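Local structure of ferric vibriobactin ABC transporter, periplasmic ferric vibriobactin-binding protein (3R5S) at residues N166-H171 / T230-M235. The protein probably captures ferric vibriobactin in the periplasm of Vibrio cholerae and delivers it to an ABC transporter for iron uptake. Numbering follows the deposited sequence.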
loop_
_atom_site.group_PDB
_atom_site.type_symbol
_atom_site.label_atom_id
_atom_site.label_comp_id
_atom_site.label_asym_id
_atom_site.label_seq_id
_atom_site.Cartn_x
_atom_site.Cartn_y
_atom_site.Cartn_z
ATOM N N ASN A 166 -3.200 14.256 12.637
ATOM C CA ASN A 166 -1.892 13.883 12.125
ATOM C C ASN A 166 -1.816 12.376 11.974
ATOM O O ASN A 166 -2.680 11.652 12.483
ATOM C CB ASN A 166 -0.739 14.463 12.969
ATOM C CG ASN A 166 -0.974 14.331 14.459
ATOM O OD1 ASN A 166 -0.912 15.322 15.204
ATOM N ND2 ASN A 166 -1.248 13.116 14.904
ATOM N N ILE A 167 -0.808 11.918 11.234
ATOM C CA ILE A 167 -0.612 10.504 10.955
ATOM C C ILE A 167 0.775 10.109 11.430
ATOM O O ILE A 167 1.787 10.531 10.871
ATOM C CB ILE A 167 -0.755 10.210 9.441
ATOM C CG1 ILE A 167 -2.112 10.699 8.939
ATOM C CG2 ILE A 167 -0.554 8.720 9.154
ATOM C CD1 ILE A 167 -2.258 10.648 7.409
ATOM N N VAL A 168 0.821 9.296 12.474
ATOM C CA VAL A 168 2.074 9.022 13.154
ATOM C C VAL A 168 2.436 7.547 13.115
ATOM O O VAL A 168 1.567 6.682 13.217
ATOM C CB VAL A 168 2.003 9.494 14.628
ATOM C CG1 VAL A 168 3.249 9.069 15.395
ATOM C CG2 VAL A 168 1.817 10.995 14.684
ATOM N N SER A 169 3.728 7.275 12.953
ATOM C CA SER A 169 4.267 5.939 13.124
ATOM C C SER A 169 5.040 5.953 14.433
ATOM O O SER A 169 6.143 6.483 14.494
ATOM C CB SER A 169 5.198 5.581 11.967
ATOM O OG SER A 169 5.610 4.222 12.038
ATOM N N TYR A 170 4.451 5.379 15.476
ATOM C CA TYR A 170 4.978 5.514 16.830
ATOM C C TYR A 170 5.811 4.301 17.230
ATOM O O TYR A 170 5.324 3.162 17.185
ATOM C CB TYR A 170 3.815 5.693 17.801
ATOM C CG TYR A 170 4.200 5.766 19.255
ATOM C CD1 TYR A 170 4.784 6.916 19.781
ATOM C CD2 TYR A 170 3.956 4.700 20.116
ATOM C CE1 TYR A 170 5.130 6.997 21.122
ATOM C CE2 TYR A 170 4.295 4.777 21.469
ATOM C CZ TYR A 170 4.880 5.925 21.961
ATOM O OH TYR A 170 5.227 6.005 23.297
ATOM N N HIS A 171 7.065 4.542 17.610
ATOM C CA HIS A 171 7.933 3.480 18.120
ATOM C C HIS A 171 8.371 3.742 19.553
ATOM O O HIS A 171 9.078 2.930 20.148
ATOM C CB HIS A 171 9.170 3.308 17.246
ATOM C CG HIS A 171 8.862 2.949 15.828
ATOM N ND1 HIS A 171 8.364 1.719 15.465
ATOM C CD2 HIS A 171 8.980 3.663 14.684
ATOM C CE1 HIS A 171 8.187 1.688 14.155
ATOM N NE2 HIS A 171 8.557 2.854 13.657
ATOM N N THR A 230 -5.123 11.992 16.278
ATOM C CA THR A 230 -3.957 11.270 15.780
ATOM C C THR A 230 -4.336 9.903 15.252
ATOM O O THR A 230 -5.036 9.141 15.936
ATOM C CB THR A 230 -2.905 11.057 16.876
ATOM O OG1 THR A 230 -2.358 12.321 17.273
ATOM C CG2 THR A 230 -1.799 10.147 16.360
ATOM N N PHE A 231 -3.861 9.592 14.044
ATOM C CA PHE A 231 -4.011 8.254 13.474
ATOM C C PHE A 231 -2.672 7.544 13.483
ATOM O O PHE A 231 -1.681 8.087 13.007
ATOM C CB PHE A 231 -4.553 8.328 12.046
ATOM C CG PHE A 231 -5.994 8.738 11.968
ATOM C CD1 PHE A 231 -7.010 7.831 12.274
ATOM C CD2 PHE A 231 -6.338 10.029 11.598
ATOM C CE1 PHE A 231 -8.345 8.208 12.201
ATOM C CE2 PHE A 231 -7.673 10.407 11.527
ATOM C CZ PHE A 231 -8.672 9.500 11.824
ATOM N N LEU A 232 -2.648 6.326 14.020
ATOM C CA LEU A 232 -1.407 5.589 14.226
ATOM C C LEU A 232 -1.191 4.473 13.208
ATOM O O LEU A 232 -2.020 3.572 13.063
ATOM C CB LEU A 232 -1.354 5.024 15.651
ATOM C CG LEU A 232 -1.354 6.083 16.764
ATOM C CD1 LEU A 232 -1.591 5.443 18.117
ATOM C CD2 LEU A 232 -0.037 6.835 16.754
ATOM N N ILE A 233 -0.067 4.557 12.507
ATOM C CA ILE A 233 0.332 3.589 11.495
ATOM C C ILE A 233 0.593 2.206 12.089
ATOM O O ILE A 233 1.175 2.092 13.156
ATOM C CB ILE A 233 1.630 4.073 10.775
ATOM C CG1 ILE A 233 1.342 5.320 9.938
ATOM C CG2 ILE A 233 2.239 2.983 9.934
ATOM C CD1 ILE A 233 0.120 5.194 9.058
ATOM N N THR A 234 0.144 1.169 11.382
ATOM C CA THR A 234 0.440 -0.221 11.722
ATOM C C THR A 234 0.015 -0.603 13.141
ATOM O O THR A 234 0.641 -1.446 13.781
ATOM C CB THR A 234 1.953 -0.534 11.503
ATOM O OG1 THR A 234 2.350 -0.086 10.199
ATOM C CG2 THR A 234 2.234 -2.027 11.607
HETATM N N MSE A 235 -1.048 0.025 13.634
HETATM C CA MSE A 235 -1.494 -0.207 15.005
HETATM C C MSE A 235 -3.008 -0.410 15.110
HETATM O O MSE A 235 -3.793 0.273 14.446
HETATM C CB MSE A 235 -1.087 0.953 15.931
HETATM C CG MSE A 235 0.370 0.954 16.395
HETATM SE SE MSE A 235 0.695 2.107 17.769
HETATM C CE MSE A 235 2.310 1.523 18.224
HETATM O O HOH W 1 2.175 3.803 15.228
#
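With chi1 at -56°, Ile-167 sends CG1 anti to its carbonyl carbon, which leaves CG2 as the branch opposite the backbone N and facing Ile-233; in Ile-233 a bent chi2 of -48° turns CD1 toward Ile-167. The two branches thereby meet crosswise, Ile-167 CG2 lying 3.6 Å from Ile-233 CD1. On the face that carries Val-168 and Leu-232, the two side chains run side by side and point the same way, with Val-168 CB 4.0 Å from Leu-232 CD2; Tyr-170 CB touches the same methyl. The backbones pair as parallel strands through three nearly straight bonds: Phe-231 N to Asn-166 O, Val-168 N to Phe-231 O and Ile-233 N to Val-168 O, each 2.8 Å. Beyond the last of them the chains part, and a water takes up the pairing, accepting from Tyr-170 N at 2.8 Å and donating to Ile-233 O at 2.9 Å. A type II turn from Leu-232 to Met-235 then swings selenomethionine Met-235 back, so that its CE reaches the edge of the Tyr-170 ring, 4.0 Å from CD2. The Tyr-170 hydroxyl is held by Asp-246, and its ring packs edge-to-face with Phe-243; Thr-230 OG1 is hydrogen-bonded to Ser-254 OG. Strand 165-169 is central in the mixed five-stranded sheet of one lobe, 229-232 its parallel neighbour, with antiparallel 176-180 and parallel 260-262 on their outer sides. Helix 185-192 packs on the face of Ile-167 and Phe-231, whereas helix 237-244 lies against Thr-230 and Leu-232.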